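Local coordinates for chemotaxis response regulator protein-glutamate methylesterase (PDB 3SFT) that probably removes methyl groups from methylglutamate residues of bacterial chemoreceptors and deamidates specific receptor glutamines, through its C-terminal catalytic domain, the part crystallised here, at residues Thr133-Asp138 / Cys161-Met166. Residues are numbered along the deposited sequence; the frame is centred on the assembly and turned at random.
Sequences TGMGKD and CVVFGM
Thr133 and Val163 join two loops, 133-138 and 161-166, that follow neighbouring parallel strands in the doubly wound alpha/beta fold of the CheB catalytic domain, a worked example of loops building a predicted active site at the C-terminal ends of the strands of a parallel sheet. The Thr133 hydroxyl lies anti to its backbone N (chi1 173°), where OG1 accepts hydrogen bonds from Val162 N at 3.0 Å and, almost straight at 177°, Val163 N at 3.1 Å; it also bonds Thr16 O. A valine here would probably leave both amides and Thr16 O without that mate. Next along, Gly134 N donates to Val163 O at 2.8 Å, while Gly134 O accepts one bond from Met166 N at 2.8 Å, from above the carbonyl plane, and a weak one from Gly165 N. At Gly134 a CB would crowd the preceding carbonyl O and run into Met166 SD.

Met166, at the start of helix 166-172, lies against 133-138. Its CB faces Gly134 O and Asp138 O; CG lies 3.3 Å from Met135 O and close to Gly136 O; SD is 3.5 Å from Met135 O; CE, turned by the bend at chi3 (8°), nears Thr133 O. Of the predicted catalytic residues, Ser15 touches the Met166 side chain, and His42 NE2 bonds Asp138 OD2. One water bridges the loops, donating to Asp138 O and, at 2.7 Å, to Met166 O.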
loop_
_atom_site.group_PDB
_atom_site.type_symbol
_atom_site.label_atom_id
_atom_site.label_comp_id
_atom_site.label_asym_id
_atom_site.label_seq_id
_atom_site.Cartn_x
_atom_site.Cartn_y
_atom_site.Cartn_z
ATOM N N THR A 133 -6.781 8.365 -0.939
ATOM C CA THR A 133 -7.794 9.117 -0.211
ATOM C C THR A 133 -7.860 8.704 1.253
ATOM O O THR A 133 -7.668 7.530 1.579
ATOM C CB THR A 133 -9.186 8.854 -0.855
ATOM O OG1 THR A 133 -10.220 9.455 -0.070
ATOM C CG2 THR A 133 -9.446 7.351 -0.969
ATOM N N GLY A 134 -8.138 9.672 2.126
ATOM C CA GLY A 134 -8.233 9.388 3.547
ATOM C C GLY A 134 -7.918 10.568 4.446
ATOM O O GLY A 134 -7.295 11.543 4.021
ATOM N N MET A 135 -8.368 10.485 5.694
ATOM C CA MET A 135 -8.118 11.531 6.678
ATOM C C MET A 135 -6.783 11.291 7.358
ATOM O O MET A 135 -6.305 10.160 7.424
ATOM C CB MET A 135 -9.191 11.537 7.767
ATOM C CG MET A 135 -10.482 12.222 7.417
ATOM S SD MET A 135 -11.632 12.319 8.819
ATOM C CE MET A 135 -12.762 13.376 8.063
ATOM N N GLY A 136 -6.195 12.360 7.879
ATOM C CA GLY A 136 -4.935 12.234 8.587
ATOM C C GLY A 136 -3.673 12.329 7.758
ATOM O O GLY A 136 -3.698 12.695 6.580
ATOM N N LYS A 137 -2.569 11.933 8.380
ATOM C CA LYS A 137 -1.256 11.999 7.764
ATOM C C LYS A 137 -0.524 10.666 7.617
ATOM O O LYS A 137 0.664 10.648 7.303
ATOM C CB LYS A 137 -0.396 13.004 8.541
ATOM C CG LYS A 137 -0.979 14.421 8.519
ATOM C CD LYS A 137 -0.270 15.387 9.465
ATOM C CE LYS A 137 1.194 15.611 9.100
ATOM N NZ LYS A 137 2.116 14.791 9.948
ATOM N N ASP A 138 -1.218 9.555 7.836
ATOM C CA ASP A 138 -0.587 8.244 7.689
ATOM C C ASP A 138 -0.129 8.131 6.235
ATOM O O ASP A 138 -0.878 8.456 5.315
ATOM C CB ASP A 138 -1.570 7.120 8.042
ATOM C CG ASP A 138 -0.908 5.739 8.103
ATOM O OD1 ASP A 138 0.304 5.627 8.386
ATOM O OD2 ASP A 138 -1.621 4.745 7.877
ATOM N N CYS A 161 -10.587 11.496 -4.772
ATOM C CA CYS A 161 -10.598 11.296 -3.324
ATOM C C CYS A 161 -11.917 11.664 -2.668
ATOM O O CYS A 161 -12.594 12.607 -3.083
ATOM C CB CYS A 161 -9.516 12.146 -2.642
ATOM S SG CYS A 161 -7.805 11.688 -2.937
ATOM N N VAL A 162 -12.270 10.923 -1.626
ATOM C CA VAL A 162 -13.455 11.239 -0.851
ATOM C C VAL A 162 -12.943 12.290 0.144
ATOM O O VAL A 162 -13.577 13.325 0.353
ATOM C CB VAL A 162 -14.020 10.002 -0.128
ATOM C CG1 VAL A 162 -15.171 10.406 0.779
ATOM C CG2 VAL A 162 -14.516 8.993 -1.159
ATOM N N VAL A 163 -11.747 12.039 0.678
ATOM C CA VAL A 163 -11.080 12.948 1.612
ATOM C C VAL A 163 -9.633 13.147 1.145
ATOM O O VAL A 163 -8.835 12.210 1.124
ATOM C CB VAL A 163 -11.085 12.417 3.070
ATOM C CG1 VAL A 163 -10.288 13.348 3.959
ATOM C CG2 VAL A 163 -12.512 12.331 3.603
ATOM N N PHE A 164 -9.307 14.374 0.764
ATOM C CA PHE A 164 -7.975 14.711 0.279
ATOM C C PHE A 164 -7.090 15.125 1.448
ATOM O O PHE A 164 -6.657 16.269 1.525
ATOM C CB PHE A 164 -8.084 15.857 -0.733
ATOM C CG PHE A 164 -6.819 16.129 -1.503
ATOM C CD1 PHE A 164 -6.151 15.102 -2.163
ATOM C CD2 PHE A 164 -6.330 17.429 -1.617
ATOM C CE1 PHE A 164 -5.023 15.366 -2.926
ATOM C CE2 PHE A 164 -5.198 17.701 -2.382
ATOM C CZ PHE A 164 -4.546 16.665 -3.037
ATOM N N GLY A 165 -6.870 14.208 2.383
ATOM C CA GLY A 165 -6.034 14.513 3.529
ATOM C C GLY A 165 -4.697 13.810 3.438
ATOM O O GLY A 165 -3.655 14.461 3.374
ATOM N N MET A 166 -4.726 12.480 3.412
ATOM C CA MET A 166 -3.501 11.689 3.330
ATOM C C MET A 166 -2.635 12.035 2.122
ATOM O O MET A 166 -1.432 12.251 2.271
ATOM C CB MET A 166 -3.811 10.187 3.415
ATOM C CG MET A 166 -4.281 9.772 4.818
ATOM S SD MET A 166 -4.795 8.052 5.065
ATOM C CE MET A 166 -4.330 7.304 3.495
HETATM O O HOH W 1 -0.354 11.329 4.605
#